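PDB 6IEV: designed protein from Trypanosoma brucei, which has no known natural function but adopts a thioredoxin-like fold and was probably designed for work on protein stability at high temperature. Local coordinates for residues A[26-31]-A[85-90]; A[61-66]-A[70-75]. One frame throughout, in Å; residues are numbered along the deposited sequence.

Both contacts belong to one thioredoxin-type domain, and their centres lie about 17 Å apart on opposite sides of the chain's centre. Contact 2 is nested in sequence within the loop that contact 1 closes: residues 26-31 come first, then helix 53-66 and strand 70-76 of contact 2, and finally helix 81-86, whose last residues begin segment 85-90. Contact 1 joins the start of helix 28-35 to the end of helix 81-86 and the turn after it, in a partly buried place, whereas contact 2 seats a helix on the sheet in the buried interior. They meet where Leu-31 CD2 packs on Val-75 CG2 at 3.8 Å, so the sheet is common ground to both.

Contact 1 of 2, residues A[26-31]-A[85-90]; sequences MSLEEL and EWYNIT
The first turn of helix 28-35 faces the end of helix 81-86, with Leu-28 and Trp-86 the nearest pair of residues at 8.1 Å between their CA atoms. Both helices belong to the thioredoxin-like fold, and no hydrogen bond joins the two segments; apolar side chains bridge the gap. With chi1 at -175°, the CG of Leu-28 stands opposite its backbone N, and the forked end is carried to Trp-86. CD1 lies 3.8 Å from the Trp-86 CB, while CD2 settles near the six-membered part of the indole, 3.8 Å from CE3, the two side chains crossing at about a right angle. The same leucine also reaches Tyr-87, its CD1 coming to the edge of the phenol ring, close to the ring plane. One turn further on, buried Leu-31 lies obliquely against the same ring, its CD2 3.9 Å from Tyr-87 CE1. The phenol is held at its far end as well, since its OH is hydrogen-bonded to Glu-98 of strand 94-99.

Each helix end has its own fastening. Helix 81-86 finishes in a Schellman motif: Ile-89 N bonds to Arg-84 O and Asn-88 N to Glu-85 O at 3.0 Å, with Asn-88, at positive phi, as the C-prime residue and Tyr-87 inside the turn. At the start of helix 28-35, Ser-27 is the N-cap, its OG accepting from Glu-30 N at 3.0 Å. Glu-30 in turn reaches back, and its OE2 takes the N-H of Met-26 at 2.8 Å in a nearly straight bond, 174° at the hydrogen.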
ATOM      1  N   MET A  26       1.793 -24.935  11.353  1.00 37.03           N
ATOM      2  CA  MET A  26       1.435 -26.120  12.124  1.00 39.17           C
ATOM      3  C   MET A  26       2.456 -26.553  13.171  1.00 38.60           C
ATOM      4  O   MET A  26       2.074 -27.248  14.111  1.00 38.28           O
ATOM      5  CB  MET A  26       1.166 -27.285  11.184  1.00 49.03           C
ATOM      6  CG  MET A  26      -0.263 -27.339  10.743  1.00 52.76           C
ATOM      7  SD  MET A  26      -0.402 -28.648   9.557  1.00 56.67           S
ATOM      8  CE  MET A  26       1.082 -28.360   8.591  1.00 47.70           C
ATOM      9  N   SER A  27       3.734 -26.191  13.051  1.00 36.86           N
ATOM     10  CA  SER A  27       4.758 -26.758  13.929  1.00 37.87           C
ATOM     11  C   SER A  27       5.950 -25.821  13.995  1.00 40.57           C
ATOM     12  O   SER A  27       6.172 -24.991  13.100  1.00 36.82           O
ATOM     13  CB  SER A  27       5.251 -28.123  13.428  1.00 38.42           C
ATOM     14  OG  SER A  27       5.932 -27.970  12.171  1.00 38.24           O
ATOM     15  N   LEU A  28       6.754 -26.018  15.042  1.00 38.64           N
ATOM     16  CA  LEU A  28       7.993 -25.261  15.177  1.00 38.68           C
ATOM     17  C   LEU A  28       8.935 -25.535  14.011  1.00 45.15           C
ATOM     18  O   LEU A  28       9.511 -24.601  13.436  1.00 43.50           O
ATOM     19  CB  LEU A  28       8.650 -25.589  16.520  1.00 39.91           C
ATOM     20  CG  LEU A  28       9.901 -24.785  16.860  1.00 50.17           C
ATOM     21  CD1 LEU A  28       9.617 -23.294  16.794  1.00 51.56           C
ATOM     22  CD2 LEU A  28      10.406 -25.165  18.218  1.00 49.49           C
ATOM     23  N   GLU A  29       9.011 -26.792  13.569  1.00 38.87           N
ATOM     24  CA  GLU A  29       9.889 -27.117  12.455  1.00 40.51           C
ATOM     25  C   GLU A  29       9.462 -26.387  11.182  1.00 43.33           C
ATOM     26  O   GLU A  29      10.303 -25.849  10.455  1.00 43.40           O
ATOM     27  CB  GLU A  29       9.903 -28.626  12.205  1.00 44.50           C
ATOM     28  CG  GLU A  29      10.815 -29.022  11.058  1.00 52.63           C
ATOM     29  CD  GLU A  29      12.257 -28.575  11.295  1.00 70.37           C
ATOM     30  OE1 GLU A  29      12.703 -28.611  12.469  1.00 76.52           O
ATOM     31  OE2 GLU A  29      12.931 -28.168  10.316  1.00 72.21           O
ATOM     32  N   GLU A  30       8.161 -26.327  10.905  1.00 43.62           N
ATOM     33  CA  GLU A  30       7.723 -25.551   9.753  1.00 43.06           C
ATOM     34  C   GLU A  30       8.056 -24.079   9.939  1.00 43.73           C
ATOM     35  O   GLU A  30       8.512 -23.418   9.006  1.00 39.61           O
ATOM     36  CB  GLU A  30       6.226 -25.732   9.516  1.00 37.52           C
ATOM     37  CG  GLU A  30       5.726 -24.914   8.328  1.00 42.51           C
ATOM     38  CD  GLU A  30       4.204 -24.947   8.193  1.00 48.80           C
ATOM     39  OE1 GLU A  30       3.692 -24.566   7.131  1.00 50.80           O
ATOM     40  OE2 GLU A  30       3.516 -25.342   9.157  1.00 51.00           O
ATOM     41  N   LEU A  31       7.856 -23.552  11.146  1.00 45.38           N
ATOM     42  CA  LEU A  31       8.084 -22.129  11.377  1.00 46.80           C
ATOM     43  C   LEU A  31       9.560 -21.764  11.230  1.00 47.69           C
ATOM     44  O   LEU A  31       9.890 -20.707  10.686  1.00 44.18           O
ATOM     45  CB  LEU A  31       7.561 -21.741  12.764  1.00 50.39           C
ATOM     46  CG  LEU A  31       7.729 -20.286  13.208  1.00 53.42           C
ATOM     47  CD1 LEU A  31       7.328 -19.322  12.093  1.00 46.02           C
ATOM     48  CD2 LEU A  31       6.906 -20.025  14.445  1.00 53.98           C
ATOM     49  N   GLU A  85       7.086 -21.344  23.313  1.00 48.49           N
ATOM     50  CA  GLU A  85       8.274 -21.368  24.162  1.00 44.63           C
ATOM     51  C   GLU A  85       9.504 -20.874  23.406  1.00 49.15           C
ATOM     52  O   GLU A  85      10.284 -20.073  23.933  1.00 52.76           O
ATOM     53  CB  GLU A  85       8.504 -22.792  24.695  1.00 46.32           C
ATOM     54  CG  GLU A  85       7.556 -23.233  25.815  1.00 57.29           C
ATOM     55  CD  GLU A  85       7.562 -24.757  26.045  1.00 64.78           C
ATOM     56  OE1 GLU A  85       8.486 -25.441  25.550  1.00 63.05           O
ATOM     57  OE2 GLU A  85       6.638 -25.272  26.718  1.00 60.83           O
ATOM     58  N   TRP A  86       9.683 -21.338  22.165  1.00 44.53           N
ATOM     59  CA  TRP A  86      10.903 -21.060  21.417  1.00 52.14           C
ATOM     60  C   TRP A  86      11.109 -19.569  21.204  1.00 50.66           C
ATOM     61  O   TRP A  86      12.239 -19.079  21.253  1.00 55.53           O
ATOM     62  CB  TRP A  86      10.855 -21.764  20.061  1.00 55.28           C
ATOM     63  CG  TRP A  86      12.099 -21.560  19.261  1.00 58.89           C
ATOM     64  CD1 TRP A  86      12.408 -20.493  18.449  1.00 58.00           C
ATOM     65  CD2 TRP A  86      13.217 -22.441  19.205  1.00 53.10           C
ATOM     66  NE1 TRP A  86      13.650 -20.670  17.892  1.00 56.49           N
ATOM     67  CE2 TRP A  86      14.167 -21.858  18.342  1.00 59.42           C
ATOM     68  CE3 TRP A  86      13.507 -23.671  19.799  1.00 61.77           C
ATOM     69  CZ2 TRP A  86      15.381 -22.471  18.055  1.00 65.93           C
ATOM     70  CZ3 TRP A  86      14.706 -24.274  19.515  1.00 69.52           C
ATOM     71  CH2 TRP A  86      15.629 -23.677  18.647  1.00 70.78           C
ATOM     72  N   TYR A  87      10.042 -18.850  20.902  1.00 45.47           N
ATOM     73  CA  TYR A  87      10.104 -17.416  20.673  1.00 42.65           C
ATOM     74  C   TYR A  87       9.825 -16.602  21.925  1.00 50.56           C
ATOM     75  O   TYR A  87       9.683 -15.379  21.831  1.00 53.27           O
ATOM     76  CB  TYR A  87       9.131 -17.035  19.549  1.00 44.97           C
ATOM     77  CG  TYR A  87       9.670 -17.405  18.198  1.00 49.01           C
ATOM     78  CD1 TYR A  87       9.537 -18.700  17.713  1.00 51.87           C
ATOM     79  CD2 TYR A  87      10.330 -16.471  17.411  1.00 54.88           C
ATOM     80  CE1 TYR A  87      10.049 -19.053  16.475  1.00 65.89           C
ATOM     81  CE2 TYR A  87      10.834 -16.811  16.170  1.00 60.00           C
ATOM     82  CZ  TYR A  87      10.691 -18.101  15.707  1.00 71.26           C
ATOM     83  OH  TYR A  87      11.194 -18.457  14.478  1.00 83.11           O
ATOM     84  N   ASN A  88       9.735 -17.250  23.091  1.00 50.57           N
ATOM     85  CA  ASN A  88       9.598 -16.550  24.367  1.00 53.36           C
ATOM     86  C   ASN A  88       8.398 -15.603  24.378  1.00 53.72           C
ATOM     87  O   ASN A  88       8.495 -14.444  24.784  1.00 56.55           O
ATOM     88  CB  ASN A  88      10.888 -15.815  24.725  1.00 63.38           C
ATOM     89  CG  ASN A  88      11.808 -16.669  25.571  1.00 82.56           C
ATOM     90  OD1 ASN A  88      12.898 -17.049  25.138  1.00 88.81           O
ATOM     91  ND2 ASN A  88      11.353 -17.013  26.778  1.00 85.10           N
ATOM     92  N   ILE A  89       7.252 -16.112  23.938  1.00 58.55           N
ATOM     93  CA  ILE A  89       6.034 -15.311  23.866  1.00 58.65           C
ATOM     94  C   ILE A  89       5.398 -15.274  25.248  1.00 64.97           C
ATOM     95  O   ILE A  89       4.960 -16.306  25.768  1.00 66.14           O
ATOM     96  CB  ILE A  89       5.045 -15.880  22.843  1.00 54.92           C
ATOM     97  CG1 ILE A  89       5.692 -15.994  21.460  1.00 54.08           C
ATOM     98  CG2 ILE A  89       3.775 -15.045  22.856  1.00 49.93           C
ATOM     99  CD1 ILE A  89       6.250 -14.678  20.930  1.00 53.78           C
ATOM    100  N   THR A  90       5.284 -14.075  25.810  1.00 61.68           N
ATOM    101  CA  THR A  90       4.791 -13.906  27.164  1.00 68.27           C
ATOM    102  C   THR A  90       3.341 -13.441  27.229  1.00 72.34           C
ATOM    103  O   THR A  90       2.702 -13.607  28.272  1.00 79.79           O
ATOM    104  CB  THR A  90       5.673 -12.895  27.905  1.00 69.65           C
ATOM    105  OG1 THR A  90       5.560 -11.617  27.273  1.00 64.87           O
ATOM    106  CG2 THR A  90       7.126 -13.325  27.839  1.00 74.82           C
TER

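Contact 2 of 2, residues A[61-66]-A[70-75]; sequences RKLAEV and VDTYSV
Leu-63 and Ala-64, neighbours on helix 53-66, meet Val-70 and Thr-72, which lie two residues apart on the same face of strand 70-76. Leu-63 uses one branch for both: its CD2 comes within 3.9 Å of Val-70 CG1 and 4.1 Å of Thr-72 CG2. Its CB does not aim at the strand, and it is the far end of the side chain, with CG anti to the backbone N (chi1 -176°), that closes the distance. Ala-64 makes the other half of the contact, its small methyl lying against the forked end of Thr-72, 3.8 Å from OG1 and 3.9 Å from CG2. The threonine therefore turns both branches to the helix. All four residues are buried, and no hydrogen bond crosses between the segments.

Further out, the packing continues on several sides. Leu-63 also touches Leu-119 of helix 112-123, Val-70 rests on Val-42 of strand 40-46, and Thr-72 also touches Leu-60, one turn before Ala-64 on helix 53-66, and Ser-21 and Pro-22. The strand itself is held by backbone bonds from Asp-71 and Tyr-73 to strand 40-46, and Asp-71, whose CB points away from the helix, forms a salt bridge with Arg-39 through its carboxylate.

The axes of segments 61-66 and 70-75 run almost antiparallel, at 165°, 7.8 Å apart at closest approach. Such packing is what a beta-alpha-beta crossover produces: strand 40-46, helix 53-66 and the parallel strand 70-76 form this unit of the thioredoxin fold.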
ATOM      1  N   ARG A  61      -3.246  -9.867   6.393  1.00 54.77           N
ATOM      2  CA  ARG A  61      -3.415 -10.191   4.990  1.00 52.11           C
ATOM      3  C   ARG A  61      -3.137  -8.974   4.086  1.00 50.25           C
ATOM      4  O   ARG A  61      -2.420  -9.081   3.082  1.00 43.78           O
ATOM      5  CB  ARG A  61      -4.828 -10.706   4.759  1.00 59.81           C
ATOM      6  CG  ARG A  61      -4.998 -10.986   3.335  1.00 68.18           C
ATOM      7  CD  ARG A  61      -6.351 -11.455   3.000  1.00 72.99           C
ATOM      8  NE  ARG A  61      -7.227 -11.047   4.091  1.00 92.51           N
ATOM      9  CZ  ARG A  61      -8.424 -10.468   3.969  1.00101.35           C
ATOM     10  NH1 ARG A  61      -8.839  -9.957   2.783  1.00102.92           N
ATOM     11  NH2 ARG A  61      -9.128 -10.195   5.061  1.00101.94           N
ATOM     12  N   LYS A  62      -3.706  -7.806   4.415  1.00 55.40           N
ATOM     13  CA  LYS A  62      -3.438  -6.622   3.589  1.00 60.84           C
ATOM     14  C   LYS A  62      -1.970  -6.256   3.620  1.00 56.21           C
ATOM     15  O   LYS A  62      -1.403  -5.818   2.614  1.00 62.85           O
ATOM     16  CB  LYS A  62      -4.271  -5.418   4.026  1.00 66.67           C
ATOM     17  CG  LYS A  62      -4.774  -4.565   2.828  1.00 77.03           C
ATOM     18  CD  LYS A  62      -3.856  -3.388   2.489  1.00 76.34           C
ATOM     19  CE  LYS A  62      -4.562  -2.349   1.609  1.00 76.02           C
ATOM     20  NZ  LYS A  62      -4.624  -2.752   0.166  1.00 76.36           N
ATOM     21  N   LEU A  63      -1.336  -6.419   4.770  1.00 50.81           N
ATOM     22  CA  LEU A  63       0.062  -6.045   4.856  1.00 47.25           C
ATOM     23  C   LEU A  63       0.924  -6.943   3.979  1.00 57.14           C
ATOM     24  O   LEU A  63       1.976  -6.510   3.497  1.00 62.35           O
ATOM     25  CB  LEU A  63       0.491  -6.071   6.324  1.00 51.95           C
ATOM     26  CG  LEU A  63       1.891  -5.628   6.714  1.00 63.31           C
ATOM     27  CD1 LEU A  63       1.831  -5.104   8.130  1.00 69.19           C
ATOM     28  CD2 LEU A  63       2.861  -6.792   6.629  1.00 73.66           C
ATOM     29  N   ALA A  64       0.505  -8.192   3.755  1.00 59.92           N
ATOM     30  CA  ALA A  64       1.264  -9.032   2.834  1.00 59.11           C
ATOM     31  C   ALA A  64       1.042  -8.591   1.396  1.00 58.14           C
ATOM     32  O   ALA A  64       1.927  -8.755   0.544  1.00 49.91           O
ATOM     33  CB  ALA A  64       0.864 -10.502   2.992  1.00 60.53           C
ATOM     34  N   GLU A  65      -0.148  -8.056   1.110  1.00 58.04           N
ATOM     35  CA  GLU A  65      -0.453  -7.607  -0.242  1.00 41.97           C
ATOM     36  C   GLU A  65       0.338  -6.357  -0.597  1.00 47.78           C
ATOM     37  O   GLU A  65       0.852  -6.241  -1.713  1.00 55.66           O
ATOM     38  CB  GLU A  65      -1.955  -7.345  -0.368  1.00 43.69           C
ATOM     39  CG  GLU A  65      -2.834  -8.576  -0.135  1.00 49.38           C
ATOM     40  CD  GLU A  65      -4.329  -8.263  -0.168  1.00 68.18           C
ATOM     41  OE1 GLU A  65      -5.142  -9.210  -0.134  1.00 75.94           O
ATOM     42  OE2 GLU A  65      -4.696  -7.071  -0.233  1.00 77.69           O
ATOM     43  N   VAL A  66       0.496  -5.439   0.360  1.00 52.11           N
ATOM     44  CA  VAL A  66       1.151  -4.157   0.113  1.00 51.47           C
ATOM     45  C   VAL A  66       2.657  -4.216   0.299  1.00 53.89           C
ATOM     46  O   VAL A  66       3.366  -3.284  -0.110  1.00 61.87           O
ATOM     47  CB  VAL A  66       0.462  -3.134   1.040  1.00 50.00           C
ATOM     48  CG1 VAL A  66       1.341  -1.957   1.355  1.00 58.48           C
ATOM     49  CG2 VAL A  66      -0.835  -2.688   0.420  1.00 46.13           C
ATOM     50  N   VAL A  70       7.677  -9.432   2.022  1.00 50.03           N
ATOM     51  CA  VAL A  70       7.303  -9.708   3.402  1.00 51.30           C
ATOM     52  C   VAL A  70       6.357 -10.897   3.401  1.00 49.51           C
ATOM     53  O   VAL A  70       5.381 -10.914   2.644  1.00 48.60           O
ATOM     54  CB  VAL A  70       6.675  -8.474   4.073  1.00 49.33           C
ATOM     55  CG1 VAL A  70       5.805  -8.875   5.236  1.00 55.24           C
ATOM     56  CG2 VAL A  70       7.782  -7.551   4.542  1.00 49.48           C
ATOM     57  N   ASP A  71       6.661 -11.901   4.220  1.00 45.12           N
ATOM     58  CA  ASP A  71       5.755 -13.025   4.421  1.00 48.85           C
ATOM     59  C   ASP A  71       5.147 -12.950   5.814  1.00 39.44           C
ATOM     60  O   ASP A  71       5.811 -12.558   6.775  1.00 37.77           O
ATOM     61  CB  ASP A  71       6.475 -14.363   4.204  1.00 50.33           C
ATOM     62  CG  ASP A  71       7.085 -14.483   2.786  1.00 57.37           C
ATOM     63  OD1 ASP A  71       6.355 -14.279   1.783  1.00 59.50           O
ATOM     64  OD2 ASP A  71       8.296 -14.786   2.682  1.00 56.21           O
ATOM     65  N   THR A  72       3.868 -13.280   5.909  1.00 38.26           N
ATOM     66  CA  THR A  72       3.141 -13.187   7.159  1.00 38.30           C
ATOM     67  C   THR A  72       2.703 -14.580   7.583  1.00 40.58           C
ATOM     68  O   THR A  72       2.296 -15.392   6.747  1.00 37.67           O
ATOM     69  CB  THR A  72       1.928 -12.235   7.032  1.00 44.50           C
ATOM     70  OG1 THR A  72       0.981 -12.740   6.075  1.00 39.92           O
ATOM     71  CG2 THR A  72       2.389 -10.829   6.598  1.00 37.25           C
ATOM     72  N   TYR A  73       2.750 -14.829   8.894  1.00 35.65           N
ATOM     73  CA  TYR A  73       2.450 -16.139   9.456  1.00 40.10           C
ATOM     74  C   TYR A  73       1.612 -15.976  10.715  1.00 38.14           C
ATOM     75  O   TYR A  73       1.680 -14.950  11.402  1.00 33.25           O
ATOM     76  CB  TYR A  73       3.734 -16.930   9.774  1.00 39.43           C
ATOM     77  CG  TYR A  73       4.635 -17.130   8.559  1.00 42.05           C
ATOM     78  CD1 TYR A  73       4.407 -18.177   7.660  1.00 38.97           C
ATOM     79  CD2 TYR A  73       5.703 -16.266   8.307  1.00 43.97           C
ATOM     80  CE1 TYR A  73       5.218 -18.371   6.557  1.00 41.55           C
ATOM     81  CE2 TYR A  73       6.521 -16.445   7.193  1.00 41.56           C
ATOM     82  CZ  TYR A  73       6.275 -17.500   6.329  1.00 48.76           C
ATOM     83  OH  TYR A  73       7.088 -17.696   5.239  1.00 55.40           O
ATOM     84  N   SER A  74       0.829 -17.012  10.999  1.00 31.76           N
ATOM     85  CA  SER A  74      -0.054 -17.080  12.152  1.00 32.78           C
ATOM     86  C   SER A  74       0.252 -18.344  12.955  1.00 37.39           C
ATOM     87  O   SER A  74       0.280 -19.448  12.400  1.00 38.80           O
ATOM     88  CB  SER A  74      -1.517 -17.119  11.684  1.00 36.16           C
ATOM     89  OG  SER A  74      -2.386 -16.882  12.772  1.00 57.17           O
ATOM     90  N   VAL A  75       0.418 -18.206  14.266  1.00 38.04           N
ATOM     91  CA  VAL A  75       0.714 -19.355  15.109  1.00 38.92           C
ATOM     92  C   VAL A  75      -0.291 -19.391  16.250  1.00 42.96           C
ATOM     93  O   VAL A  75      -0.313 -18.487  17.091  1.00 40.70           O
ATOM     94  CB  VAL A  75       2.149 -19.314  15.646  1.00 45.05           C
ATOM     95  CG1 VAL A  75       2.346 -20.450  16.680  1.00 36.04           C
ATOM     96  CG2 VAL A  75       3.134 -19.414  14.481  1.00 34.42           C
TER